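Local coordinates for pentalenene synthase (Streptomyces chartreusis NRRL 3882, PDB 6Q4S), which probably cyclises (2E,6E)-farnesyl diphosphate, with magnesium as cofactor, to the bicyclic sesquiterpene alcohol 7-epi-alpha-eudesmol, at residues A[71-75]-A[122-126]; A[129-135]-A[191-197]; A[270-274]-A[298-302]. The contacts are given in a common frame with arbitrary orientation. Where two conformers were deposited one is given. Residues are numbered along the deposited sequence.

Overall arrangement
Contacts 1 and 3 each pair two roughly antiparallel helices, yet they lie on opposite sides of the chain's centre, their centres 27 Å apart. Contact 1 is wholly buried and almost wholly apolar, with axes 10.2 Å apart; contact 3, largely buried but with its two glutamines partly exposed, spans 12.5 Å and fills the wider gap with a tyrosine and those glutamines. Contact 2 is nearer the surface, where two helices end, and is chiefly polar. It shares helix 118-131 with contact 1, and Leu130 touches Trp72 and Trp123, so the two pack continuously. Contact 2 meets contact 3 through a salt bridge, Arg194 NH1 to Glu299 OE1 at 3.1 Å, their centres 20 Å apart.

Contact 1: A[71-75]-A[122-126]; sequences NWFSL and AWAEV
Two helical turns, 71-75 and 122-126, run roughly antiparallel, with N-to-C directions at 145° (signed crossing angle -145°) and axes 10.2 Å apart at closest approach. The register sets Trp72 against Val126 (CA atoms 6.4 Å apart) and Leu75 against Trp123 (CA atoms 7.3 Å apart). Two aliphatic bumps interdigitate. Leu75, in the mt rotamer, enters the hollow between Ala122, Trp123 and Val126: its CD2 lies 3.8 Å from Ala122 CB, and its CD1 lies 3.8 Å from Trp123 CE3 and 4.3 Å from Val126 CG2. In return Val126, chi1 t, fills the dip between Asn71, Trp72 and Leu75, with CG1 at 3.7 Å from Trp72 CB and CG2 at 4.2 Å from Asn71 CB. Both tryptophans take chi1 t and extend along the same flank of the interface; Trp72 CD1 comes to 3.4 Å from Trp123 CZ3. Their planes differ by 18°, but the five-membered ring of Trp72 and the six-membered ring of Trp123 have centroids 5.1 Å apart and barely overlap. Trp146 meets both indoles, and Trp123 NE1 bonds to Leu101 O. On the other flank a water bridges Asn71 ND2 and Glu125 OE2, 2.9 Å from each atom; Asn71 OD1 also bonds to His26, and Glu125 OE2 to Trp29. Antiparallel helix packing of this kind belongs to the all-helical terpene synthase fold, and helix 63-79 leads directly into the DDXXD motif at Asp80, a probable magnesium ligand whose side chain is about 10 Å from that of Leu75.

Contact 2: A[129-135]-A[191-197]; sequences YLSHGMS and ERSRGFE
The C-terminal end of helix 118-131 and the loop after it meet the last turn of helix 183-194 and its exit; Leu130 and Arg192 have the nearest CA atoms, 6.8 Å apart. Tyr129 O accepts two hydrogen bonds from the Arg192 guanidinium, NE at 3.1 Å and NH2 at 2.9 Å, the acceptor lying near the guanidinium plane. Leu130 CD1 packs at 4.2 Å from Arg192 CG. A type II turn then runs from Ser131 to Met134, closed by Met134 N to Ser131 O at 3.1 Å, with Gly133 at phi 80°. Water 2 donates to Gly133 O (3.2 Å) and to Glu197 OE2 (3.0 Å). Met134, all three chi angles m, curls between the polar groups, its SD 3.7 Å from Arg192 CD and its CE 3.5 Å from Glu197 OE2. Ser135 donates twice to one carboxylate: N to Glu197 OE2 (2.9 Å) and OG to Glu197 OE1 (2.7 Å). It is the N-cap of helix 136-161, with OG also bonded to Trp138 N. Gly195, with phi 89°, is the first residue beyond helix 183-194. Arg192, salt-bridged to Asp65 through NH1, thus joins a carboxylate to a helix-end carbonyl, while Glu197 accepts from Ser135 N and OG.

Contact 3: A[270-274]-A[298-302]; sequences YLELQ and VEAIQ
Helical turns 270-274 and 298-302 lie close to antiparallel, their N-to-C directions at 159° (signed crossing angle -159°) and their axes 12.5 Å apart at closest approach. Across this wide gap Gln274 faces Val298, with CA atoms 7.7 Å apart, and Tyr270 faces Ile301, with CA atoms 10.2 Å apart. The backbones are regular: Gln274 N bonds to Tyr270 O at 2.8 Å and Gln302 N to Val298 O at 3.1 Å. The larger separation at the Tyr270 end is spanned by its ring, which chi1 t sends across. Its OH end reaches the second helix among three residues, lying 3.8 Å from Val298 CG1, 3.7 Å from Ile301 CG2 and 3.9 Å from Gln302 CG, while Tyr270 CE1 is 3.8 Å from Ile301 CG2. The pair belongs to an alpha-helical hairpin in the all-helical terpene synthase fold: helices 252-284 and 288-313 follow each other after a three-residue connection. One turn on from Tyr270, Gln274 also points inward, and its amide end lies beside Tyr270 OH and the Gln302 amide. Gln302, with chi1 m and chi2 t, starts sideways but brings its amide to this spot. Helix 206-228 packs on one side, Met211 touching Tyr270 and Ala215 touching Ile301, and Phe11 from a loop touches Tyr270, Gln274 and Gln302.

Contact 1: A[71-75]-A[122-126]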
ATOM      1  N   ASN A  71     -21.637   3.719   4.218  1.00 31.14           N
ATOM      2  CA  ASN A  71     -21.009   3.500   5.480  1.00 31.48           C
ATOM      3  C   ASN A  71     -19.488   3.998   5.396  1.00 29.71           C
ATOM      4  O   ASN A  71     -18.993   4.724   6.272  1.00 31.01           O
ATOM      5  CB  ASN A  71     -21.114   2.011   5.886  1.00 30.19           C
ATOM      6  CG  ASN A  71     -22.548   1.563   6.168  1.00 28.37           C
ATOM      7  OD1 ASN A  71     -23.450   2.372   6.430  1.00 27.23           O
ATOM      8  ND2 ASN A  71     -22.709   0.251   6.261  1.00 28.48           N
ATOM      9  N   TRP A  72     -18.802   3.523   4.402  1.00 31.56           N
ATOM     10  CA  TRP A  72     -17.434   3.966   4.113  1.00 37.72           C
ATOM     11  C   TRP A  72     -17.266   5.480   4.012  1.00 38.39           C
ATOM     12  O   TRP A  72     -16.475   6.064   4.738  1.00 35.62           O
ATOM     13  CB  TRP A  72     -17.020   3.376   2.834  1.00 37.71           C
ATOM     14  CG  TRP A  72     -15.650   3.667   2.437  1.00 34.47           C
ATOM     15  CD1 TRP A  72     -14.537   3.678   3.213  1.00 40.20           C
ATOM     16  CD2 TRP A  72     -15.245   3.978   1.145  1.00 36.25           C
ATOM     17  NE1 TRP A  72     -13.429   3.971   2.461  1.00 34.10           N
ATOM     18  CE2 TRP A  72     -13.838   4.187   1.180  1.00 36.13           C
ATOM     19  CE3 TRP A  72     -15.925   4.144  -0.056  1.00 34.76           C
ATOM     20  CZ2 TRP A  72     -13.108   4.449   0.031  1.00 38.33           C
ATOM     21  CZ3 TRP A  72     -15.226   4.440  -1.162  1.00 35.22           C
ATOM     22  CH2 TRP A  72     -13.823   4.594  -1.129  1.00 40.05           C
ATOM     23  N   PHE A  73     -18.073   6.100   3.159  1.00 38.34           N
ATOM     24  CA  PHE A  73     -18.161   7.533   3.088  1.00 46.31           C
ATOM     25  C   PHE A  73     -18.193   8.187   4.466  1.00 43.35           C
ATOM     26  O   PHE A  73     -17.530   9.173   4.674  1.00 39.77           O
ATOM     27  CB  PHE A  73     -19.426   7.974   2.357  1.00 46.16           C
ATOM     28  CG  PHE A  73     -19.199   8.683   1.083  1.00 44.82           C
ATOM     29  CD1 PHE A  73     -19.156  10.051   1.057  1.00 49.89           C
ATOM     30  CD2 PHE A  73     -19.146   7.999  -0.120  1.00 53.18           C
ATOM     31  CE1 PHE A  73     -18.992  10.729  -0.130  1.00 48.00           C
ATOM     32  CE2 PHE A  73     -19.038   8.677  -1.335  1.00 43.58           C
ATOM     33  CZ  PHE A  73     -18.933  10.027  -1.333  1.00 44.97           C
ATOM     34  N   SER A  74     -19.012   7.683   5.381  1.00 35.42           N
ATOM     35  CA  SER A  74     -19.121   8.293   6.645  1.00 39.29           C
ATOM     36  C   SER A  74     -17.806   8.260   7.463  1.00 41.29           C
ATOM     37  O   SER A  74     -17.628   9.149   8.308  1.00 39.03           O
ATOM     38  CB  SER A  74     -20.275   7.700   7.498  1.00 42.43           C
ATOM     39  OG  SER A  74     -20.001   6.394   7.959  1.00 40.56           O
ATOM     40  N   LEU A  75     -16.961   7.231   7.245  1.00 41.80           N
ATOM     41  CA  LEU A  75     -15.760   6.983   8.073  1.00 42.74           C
ATOM     42  C   LEU A  75     -14.811   8.128   7.950  1.00 41.22           C
ATOM     43  O   LEU A  75     -14.395   8.684   8.948  1.00 41.25           O
ATOM     44  CB  LEU A  75     -15.017   5.667   7.711  1.00 38.65           C
ATOM     45  CG  LEU A  75     -15.875   4.489   8.068  1.00 37.85           C
ATOM     46  CD1 LEU A  75     -15.252   3.164   7.716  1.00 38.54           C
ATOM     47  CD2 LEU A  75     -16.275   4.543   9.516  1.00 41.50           C
ATOM     48  N   ALA A 122     -15.268  -0.189  12.732  1.00 31.05           N
ATOM     49  CA  ALA A 122     -16.137   0.081  11.602  1.00 33.09           C
ATOM     50  C   ALA A 122     -15.404  -0.155  10.325  1.00 35.60           C
ATOM     51  O   ALA A 122     -15.916  -0.826   9.423  1.00 33.94           O
ATOM     52  CB  ALA A 122     -16.696   1.479  11.647  1.00 32.77           C
ATOM     53  N   TRP A 123     -14.196   0.392  10.222  1.00 34.26           N
ATOM     54  CA  TRP A 123     -13.411   0.163   9.015  1.00 30.87           C
ATOM     55  C   TRP A 123     -13.008  -1.277   8.828  1.00 29.44           C
ATOM     56  O   TRP A 123     -13.062  -1.772   7.712  1.00 33.34           O
ATOM     57  CB  TRP A 123     -12.203   1.120   8.974  1.00 31.74           C
ATOM     58  CG  TRP A 123     -11.294   1.005   7.799  1.00 32.45           C
ATOM     59  CD1 TRP A 123      -9.931   0.883   7.882  1.00 31.49           C
ATOM     60  CD2 TRP A 123     -11.605   1.003   6.379  1.00 29.99           C
ATOM     61  NE1 TRP A 123      -9.386   0.850   6.626  1.00 29.57           N
ATOM     62  CE2 TRP A 123     -10.381   0.905   5.688  1.00 29.92           C
ATOM     63  CE3 TRP A 123     -12.777   1.089   5.636  1.00 34.69           C
ATOM     64  CZ2 TRP A 123     -10.291   0.858   4.276  1.00 31.77           C
ATOM     65  CZ3 TRP A 123     -12.691   1.046   4.230  1.00 36.66           C
ATOM     66  CH2 TRP A 123     -11.452   0.908   3.567  1.00 36.17           C
ATOM     67  N   ALA A 124     -12.603  -1.990   9.867  1.00 31.27           N
ATOM     68  CA  ALA A 124     -12.313  -3.405   9.629  1.00 32.71           C
ATOM     69  C   ALA A 124     -13.501  -4.136   8.995  1.00 36.25           C
ATOM     70  O   ALA A 124     -13.319  -5.032   8.117  1.00 39.08           O
ATOM     71  CB  ALA A 124     -11.866  -4.107  10.881  1.00 33.28           C
ATOM     72  N   GLU A 125     -14.715  -3.749   9.398  1.00 39.30           N
ATOM     73  CA  GLU A 125     -15.936  -4.339   8.818  1.00 37.71           C
ATOM     74  C   GLU A 125     -16.119  -3.964   7.374  1.00 31.60           C
ATOM     75  O   GLU A 125     -16.267  -4.847   6.572  1.00 35.95           O
ATOM     76  CB  GLU A 125     -17.211  -3.959   9.618  1.00 39.06           C
ATOM     77  CG  GLU A 125     -18.477  -4.579   8.994  1.00 44.60           C
ATOM     78  CD  GLU A 125     -19.777  -3.981   9.535  1.00 50.47           C
ATOM     79  OE1 GLU A 125     -20.058  -4.288  10.712  1.00 55.86           O
ATOM     80  OE2 GLU A 125     -20.462  -3.217   8.785  1.00 42.47           O
ATOM     81  N   VAL A 126     -16.023  -2.666   7.068  1.00 32.70           N
ATOM     82  CA  VAL A 126     -16.274  -2.145   5.744  1.00 33.22           C
ATOM     83  C   VAL A 126     -15.319  -2.689   4.747  1.00 33.49           C
ATOM     84  O   VAL A 126     -15.726  -3.000   3.623  1.00 34.74           O
ATOM     85  CB  VAL A 126     -16.368  -0.599   5.727  1.00 35.48           C
ATOM     86  CG1 VAL A 126     -16.270   0.039   4.350  1.00 34.71           C
ATOM     87  CG2 VAL A 126     -17.618  -0.153   6.456  1.00 39.63           C
TER
HETATM   88  O   HOH W   1     -20.921  -2.082   6.186  1.00 46.62           O

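Contact 2: A[129-135]-A[191-197]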
ATOM      1  N   TYR A 129     -16.154  -6.047   3.223  1.00 29.87           N
ATOM      2  CA  TYR A 129     -17.110  -5.961   2.079  1.00 31.34           C
ATOM      3  C   TYR A 129     -16.582  -5.282   0.843  1.00 31.81           C
ATOM      4  O   TYR A 129     -16.859  -5.697  -0.282  1.00 31.71           O
ATOM      5  CB  TYR A 129     -18.363  -5.238   2.515  1.00 36.41           C
ATOM      6  CG  TYR A 129     -19.149  -6.019   3.559  1.00 46.36           C
ATOM      7  CD1 TYR A 129     -19.618  -7.296   3.282  1.00 57.11           C
ATOM      8  CD2 TYR A 129     -19.403  -5.485   4.825  1.00 53.32           C
ATOM      9  CE1 TYR A 129     -20.341  -8.017   4.226  1.00 63.85           C
ATOM     10  CE2 TYR A 129     -20.138  -6.195   5.764  1.00 63.58           C
ATOM     11  CZ  TYR A 129     -20.586  -7.461   5.459  1.00 62.69           C
ATOM     12  OH  TYR A 129     -21.291  -8.174   6.378  1.00 70.70           O
ATOM     13  N   LEU A 130     -15.877  -4.162   1.045  1.00 34.66           N
ATOM     14  CA  LEU A 130     -15.356  -3.408  -0.088  1.00 30.57           C
ATOM     15  C   LEU A 130     -14.353  -4.235  -0.861  1.00 32.88           C
ATOM     16  O   LEU A 130     -14.298  -4.165  -2.102  1.00 34.12           O
ATOM     17  CB  LEU A 130     -14.744  -2.129   0.472  1.00 34.20           C
ATOM     18  CG  LEU A 130     -14.695  -0.861  -0.308  1.00 41.35           C
ATOM     19  CD1 LEU A 130     -16.094  -0.378  -0.638  1.00 35.56           C
ATOM     20  CD2 LEU A 130     -13.969   0.174   0.545  1.00 43.77           C
ATOM     21  N   SER A 131     -13.519  -5.032  -0.174  1.00 31.17           N
ATOM     22  CA  SER A 131     -12.521  -5.889  -0.902  1.00 33.65           C
ATOM     23  C   SER A 131     -13.097  -7.190  -1.502  1.00 30.44           C
ATOM     24  O   SER A 131     -12.440  -7.879  -2.308  1.00 27.12           O
ATOM     25  CB  SER A 131     -11.370  -6.271   0.032  1.00 35.91           C
ATOM     26  OG  SER A 131     -11.784  -7.037   1.143  1.00 32.96           O
ATOM     27  N   HIS A 132     -14.298  -7.504  -1.112  1.00 34.17           N
ATOM     28  CA  HIS A 132     -14.930  -8.778  -1.503  1.00 39.48           C
ATOM     29  C   HIS A 132     -15.040  -8.897  -3.037  1.00 38.92           C
ATOM     30  O   HIS A 132     -15.509  -7.995  -3.702  1.00 37.30           O
ATOM     31  CB  HIS A 132     -16.305  -8.963  -0.828  1.00 41.67           C
ATOM     32  CG  HIS A 132     -16.936 -10.268  -1.177  1.00 51.37           C
ATOM     33  ND1 HIS A 132     -16.496 -11.472  -0.651  1.00 53.83           N
ATOM     34  CD2 HIS A 132     -17.901 -10.574  -2.072  1.00 52.33           C
ATOM     35  CE1 HIS A 132     -17.196 -12.453  -1.184  1.00 52.10           C
ATOM     36  NE2 HIS A 132     -18.044 -11.938  -2.057  1.00 53.82           N
ATOM     37  N   GLY A 133     -14.522  -9.996  -3.592  1.00 37.41           N
ATOM     38  CA  GLY A 133     -14.619 -10.236  -5.029  1.00 40.31           C
ATOM     39  C   GLY A 133     -13.605  -9.480  -5.864  1.00 40.93           C
ATOM     40  O   GLY A 133     -13.614  -9.590  -7.060  1.00 38.76           O
ATOM     41  N   MET A 134     -12.704  -8.726  -5.237  1.00 36.28           N
ATOM     42  CA  MET A 134     -11.786  -7.906  -5.985  1.00 33.78           C
ATOM     43  C   MET A 134     -10.438  -8.589  -6.037  1.00 31.24           C
ATOM     44  O   MET A 134     -10.014  -9.176  -5.070  1.00 31.71           O
ATOM     45  CB  MET A 134     -11.652  -6.483  -5.287  1.00 33.53           C
ATOM     46  CG  MET A 134     -12.972  -5.722  -5.150  1.00 33.31           C
ATOM     47  SD  MET A 134     -13.840  -5.487  -6.715  1.00 36.19           S
ATOM     48  CE  MET A 134     -12.771  -4.510  -7.758  1.00 37.45           C
ATOM     49  N   SER A 135      -9.711  -8.415  -7.121  1.00 30.86           N
ATOM     50  CA  SER A 135      -8.417  -9.016  -7.293  1.00 34.25           C
ATOM     51  C   SER A 135      -7.346  -8.439  -6.309  1.00 34.64           C
ATOM     52  O   SER A 135      -7.513  -7.356  -5.766  1.00 31.19           O
ATOM     53  CB  SER A 135      -7.942  -8.798  -8.720  1.00 39.79           C
ATOM     54  OG  SER A 135      -7.432  -7.468  -8.904  1.00 34.73           O
ATOM     55  N   GLU A 191     -14.757   0.672  -9.392  1.00 34.49           N
ATOM     56  CA  GLU A 191     -14.607  -0.665  -9.949  1.00 31.99           C
ATOM     57  C   GLU A 191     -15.342  -1.654  -8.987  1.00 33.21           C
ATOM     58  O   GLU A 191     -16.136  -2.476  -9.432  1.00 33.14           O
ATOM     59  CB  GLU A 191     -13.119  -1.017 -10.039  1.00 31.02           C
ATOM     60  CG  GLU A 191     -12.404  -0.379 -11.192  1.00 35.38           C
ATOM     61  CD  GLU A 191     -10.901  -0.303 -11.001  1.00 34.49           C
ATOM     62  OE1 GLU A 191     -10.128  -1.160 -11.513  1.00 34.72           O
ATOM     63  OE2 GLU A 191     -10.481   0.619 -10.293  1.00 36.50           O
ATOM     64  N   ARG A 192     -15.161  -1.512  -7.676  1.00 33.75           N
ATOM     65  CA  ARG A 192     -15.923  -2.337  -6.736  1.00 34.00           C
ATOM     66  C   ARG A 192     -17.437  -2.147  -6.838  1.00 36.02           C
ATOM     67  O   ARG A 192     -18.160  -3.140  -6.767  1.00 35.57           O
ATOM     68  CB  ARG A 192     -15.451  -2.125  -5.291  1.00 30.75           C
ATOM     69  CG  ARG A 192     -16.335  -2.696  -4.189  1.00 29.69           C
ATOM     70  CD  ARG A 192     -16.352  -4.221  -4.376  1.00 31.48           C
ATOM     71  NE  ARG A 192     -17.061  -4.801  -3.258  1.00 30.44           N
ATOM     72  CZ  ARG A 192     -18.376  -5.003  -3.257  1.00 34.44           C
ATOM     73  NH1 ARG A 192     -19.085  -4.642  -4.289  1.00 35.33           N
ATOM     74  NH2 ARG A 192     -18.998  -5.542  -2.229  1.00 30.86           N
ATOM     75  N   SER A 193     -17.876  -0.900  -6.970  0.50 31.90           N
ATOM     76  CA  SER A 193     -19.272  -0.543  -6.962  0.50 34.58           C
ATOM     77  C   SER A 193     -20.048  -1.080  -8.169  0.50 35.71           C
ATOM     78  O   SER A 193     -21.220  -1.436  -8.043  0.50 40.76           O
ATOM     79  CB  SER A 193     -19.404   0.968  -6.938  0.50 36.21           C
ATOM     80  OG  SER A 193     -20.743   1.322  -7.112  0.50 32.60           O
ATOM     81  N   ARG A 194     -19.390  -1.126  -9.312  1.00 33.54           N
ATOM     82  CA  ARG A 194     -19.984  -1.496 -10.552  1.00 39.75           C
ATOM     83  C   ARG A 194     -19.598  -2.883 -11.032  1.00 40.30           C
ATOM     84  O   ARG A 194     -20.252  -3.414 -11.909  1.00 43.72           O
ATOM     85  CB  ARG A 194     -19.618  -0.471 -11.573  1.00 38.98           C
ATOM     86  CG  ARG A 194     -20.477  -0.547 -12.834  1.00 46.18           C
ATOM     87  CD  ARG A 194     -20.082   0.558 -13.792  1.00 45.90           C
ATOM     88  NE  ARG A 194     -20.953   0.590 -14.950  1.00 50.23           N
ATOM     89  CZ  ARG A 194     -20.886   1.472 -15.929  1.00 49.91           C
ATOM     90  NH1 ARG A 194     -19.982   2.456 -15.941  1.00 50.38           N
ATOM     91  NH2 ARG A 194     -21.743   1.359 -16.912  1.00 54.51           N
ATOM     92  N   GLY A 195     -18.527  -3.458 -10.513  1.00 39.90           N
ATOM     93  CA  GLY A 195     -18.209  -4.884 -10.730  1.00 36.10           C
ATOM     94  C   GLY A 195     -17.388  -5.079 -11.959  1.00 41.45           C
ATOM     95  O   GLY A 195     -17.695  -5.924 -12.766  1.00 44.75           O
ATOM     96  N   PHE A 196     -16.331  -4.293 -12.128  1.00 37.43           N
ATOM     97  CA  PHE A 196     -15.386  -4.543 -13.149  1.00 34.95           C
ATOM     98  C   PHE A 196     -14.011  -4.149 -12.593  1.00 34.45           C
ATOM     99  O   PHE A 196     -13.940  -3.581 -11.527  1.00 38.29           O
ATOM    100  CB  PHE A 196     -15.737  -3.717 -14.403  1.00 37.82           C
ATOM    101  CG  PHE A 196     -15.481  -2.220 -14.245  1.00 37.13           C
ATOM    102  CD1 PHE A 196     -16.364  -1.424 -13.548  1.00 36.00           C
ATOM    103  CD2 PHE A 196     -14.336  -1.645 -14.740  1.00 37.70           C
ATOM    104  CE1 PHE A 196     -16.125  -0.065 -13.364  1.00 33.50           C
ATOM    105  CE2 PHE A 196     -14.087  -0.280 -14.553  1.00 36.44           C
ATOM    106  CZ  PHE A 196     -14.969   0.494 -13.829  1.00 31.28           C
ATOM    107  N   GLU A 197     -12.964  -4.409 -13.350  1.00 37.11           N
ATOM    108  CA  GLU A 197     -11.632  -3.919 -13.077  1.00 39.87           C
ATOM    109  C   GLU A 197     -10.995  -3.383 -14.318  1.00 42.43           C
ATOM    110  O   GLU A 197     -11.091  -3.990 -15.386  1.00 42.75           O
ATOM    111  CB  GLU A 197     -10.738  -4.989 -12.480  1.00 45.69           C
ATOM    112  CG  GLU A 197     -11.191  -5.329 -11.056  1.00 49.49           C
ATOM    113  CD  GLU A 197     -10.269  -6.281 -10.284  1.00 50.83           C
ATOM    114  OE1 GLU A 197      -9.040  -6.346 -10.690  1.00 43.13           O
ATOM    115  OE2 GLU A 197     -10.835  -6.928  -9.289  1.00 34.88           O
TER
HETATM  116  O   HOH W   2     -13.816  -7.428  -9.457  1.00 58.51           O

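Contact 3: A[270-274]-A[298-302]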
ATOM      1  N   TYR A 270      -7.968  17.665 -18.490  1.00 39.36           N
ATOM      2  CA  TYR A 270      -8.699  16.402 -18.239  1.00 38.25           C
ATOM      3  C   TYR A 270      -9.526  16.001 -19.479  1.00 47.24           C
ATOM      4  O   TYR A 270      -9.378  14.863 -20.018  1.00 41.45           O
ATOM      5  CB  TYR A 270      -9.611  16.436 -16.957  1.00 40.45           C
ATOM      6  CG  TYR A 270     -10.469  15.166 -16.887  1.00 40.30           C
ATOM      7  CD1 TYR A 270      -9.911  13.938 -16.467  1.00 39.78           C
ATOM      8  CD2 TYR A 270     -11.763  15.171 -17.346  1.00 36.61           C
ATOM      9  CE1 TYR A 270     -10.660  12.775 -16.466  1.00 42.46           C
ATOM     10  CE2 TYR A 270     -12.525  14.011 -17.378  1.00 40.76           C
ATOM     11  CZ  TYR A 270     -11.979  12.807 -16.949  1.00 44.86           C
ATOM     12  OH  TYR A 270     -12.757  11.656 -16.983  1.00 42.62           O
ATOM     13  N   LEU A 271     -10.337  16.944 -19.977  1.00 45.59           N
ATOM     14  CA  LEU A 271     -11.114  16.700 -21.187  1.00 42.30           C
ATOM     15  C   LEU A 271     -10.281  16.365 -22.432  1.00 49.70           C
ATOM     16  O   LEU A 271     -10.699  15.499 -23.220  1.00 47.50           O
ATOM     17  CB  LEU A 271     -12.065  17.849 -21.446  1.00 45.50           C
ATOM     18  CG  LEU A 271     -13.106  18.049 -20.361  1.00 49.53           C
ATOM     19  CD1 LEU A 271     -13.911  19.329 -20.602  1.00 49.97           C
ATOM     20  CD2 LEU A 271     -14.038  16.834 -20.220  1.00 51.18           C
ATOM     21  N   GLU A 272      -9.113  16.991 -22.601  1.00 48.17           N
ATOM     22  CA  GLU A 272      -8.180  16.629 -23.713  1.00 54.15           C
ATOM     23  C   GLU A 272      -7.660  15.191 -23.579  1.00 52.38           C
ATOM     24  O   GLU A 272      -7.473  14.474 -24.581  1.00 44.31           O
ATOM     25  CB  GLU A 272      -6.948  17.548 -23.792  1.00 56.16           C
ATOM     26  CG  GLU A 272      -7.187  18.989 -24.265  1.00 70.38           C
ATOM     27  CD  GLU A 272      -6.080  20.018 -23.880  1.00 74.10           C
ATOM     28  OE1 GLU A 272      -4.960  19.658 -23.410  1.00 71.18           O
ATOM     29  OE2 GLU A 272      -6.342  21.241 -24.049  1.00 79.75           O
ATOM     30  N   LEU A 273      -7.353  14.774 -22.357  1.00 49.81           N
ATOM     31  CA  LEU A 273      -6.832  13.400 -22.170  1.00 49.40           C
ATOM     32  C   LEU A 273      -7.987  12.416 -22.373  1.00 37.06           C
ATOM     33  O   LEU A 273      -7.818  11.350 -22.968  1.00 48.66           O
ATOM     34  CB  LEU A 273      -6.135  13.254 -20.817  1.00 47.41           C
ATOM     35  CG  LEU A 273      -4.850  14.035 -20.698  1.00 48.06           C
ATOM     36  CD1 LEU A 273      -4.373  14.088 -19.265  1.00 46.85           C
ATOM     37  CD2 LEU A 273      -3.798  13.411 -21.559  1.00 51.41           C
ATOM     38  N   GLN A 274      -9.171  12.762 -21.924  1.00 40.70           N
ATOM     39  CA  GLN A 274     -10.334  11.937 -22.244  1.00 43.52           C
ATOM     40  C   GLN A 274     -10.471  11.585 -23.746  1.00 51.69           C
ATOM     41  O   GLN A 274     -10.759  10.446 -24.102  1.00 48.93           O
ATOM     42  CB  GLN A 274     -11.612  12.586 -21.790  1.00 43.09           C
ATOM     43  CG  GLN A 274     -12.328  11.899 -20.683  1.00 40.90           C
ATOM     44  CD  GLN A 274     -13.688  12.468 -20.401  1.00 45.42           C
ATOM     45  OE1 GLN A 274     -14.313  13.168 -21.248  1.00 49.14           O
ATOM     46  NE2 GLN A 274     -14.220  12.102 -19.250  1.00 38.03           N
ATOM     47  N   VAL A 298     -13.187   5.364 -17.011  1.00 36.55           N
ATOM     48  CA  VAL A 298     -13.313   6.793 -17.277  1.00 34.95           C
ATOM     49  C   VAL A 298     -14.636   7.298 -16.738  1.00 35.51           C
ATOM     50  O   VAL A 298     -14.705   8.360 -16.117  1.00 39.39           O
ATOM     51  CB  VAL A 298     -13.136   7.079 -18.796  1.00 35.24           C
ATOM     52  CG1 VAL A 298     -13.378   8.549 -19.103  1.00 37.33           C
ATOM     53  CG2 VAL A 298     -11.780   6.618 -19.252  1.00 36.55           C
ATOM     54  N   GLU A 299     -15.702   6.518 -16.877  1.00 34.91           N
ATOM     55  CA  GLU A 299     -16.968   6.946 -16.311  1.00 35.55           C
ATOM     56  C   GLU A 299     -16.971   7.092 -14.794  1.00 35.99           C
ATOM     57  O   GLU A 299     -17.668   7.977 -14.285  1.00 36.06           O
ATOM     58  CB  GLU A 299     -18.146   6.074 -16.790  1.00 41.45           C
ATOM     59  CG  GLU A 299     -18.369   6.132 -18.294  1.00 40.81           C
ATOM     60  CD  GLU A 299     -19.496   5.193 -18.782  1.00 49.75           C
ATOM     61  OE1 GLU A 299     -20.420   4.710 -18.016  1.00 43.86           O
ATOM     62  OE2 GLU A 299     -19.434   4.932 -19.983  1.00 52.06           O
ATOM     63  N   ALA A 300     -16.234   6.227 -14.081  1.00 33.10           N
ATOM     64  CA  ALA A 300     -16.096   6.347 -12.648  1.00 31.74           C
ATOM     65  C   ALA A 300     -15.453   7.743 -12.292  1.00 30.33           C
ATOM     66  O   ALA A 300     -15.863   8.360 -11.349  1.00 32.84           O
ATOM     67  CB  ALA A 300     -15.218   5.196 -12.072  1.00 30.77           C
ATOM     68  N   ILE A 301     -14.514   8.201 -13.096  1.00 31.82           N
ATOM     69  CA  ILE A 301     -13.908   9.516 -12.885  1.00 33.53           C
ATOM     70  C   ILE A 301     -14.985  10.589 -13.095  1.00 37.68           C
ATOM     71  O   ILE A 301     -15.182  11.429 -12.232  1.00 36.41           O
ATOM     72  CB  ILE A 301     -12.688   9.778 -13.767  1.00 31.82           C
ATOM     73  CG1 ILE A 301     -11.602   8.731 -13.530  1.00 30.95           C
ATOM     74  CG2 ILE A 301     -12.162  11.190 -13.408  1.00 34.73           C
ATOM     75  CD1 ILE A 301     -10.475   8.800 -14.511  1.00 34.63           C
ATOM     76  N   GLN A 302     -15.765  10.479 -14.179  1.00 36.27           N
ATOM     77  CA  GLN A 302     -16.836  11.457 -14.446  1.00 33.14           C
ATOM     78  C   GLN A 302     -17.876  11.482 -13.359  1.00 38.55           C
ATOM     79  O   GLN A 302     -18.380  12.547 -12.941  1.00 35.54           O
ATOM     80  CB  GLN A 302     -17.522  11.132 -15.761  1.00 34.39           C
ATOM     81  CG  GLN A 302     -16.619  11.060 -16.978  1.00 36.32           C
ATOM     82  CD  GLN A 302     -17.367  10.606 -18.269  1.00 40.56           C
ATOM     83  OE1 GLN A 302     -18.478  10.089 -18.228  1.00 45.25           O
ATOM     84  NE2 GLN A 302     -16.751  10.842 -19.400  1.00 40.64           N
TER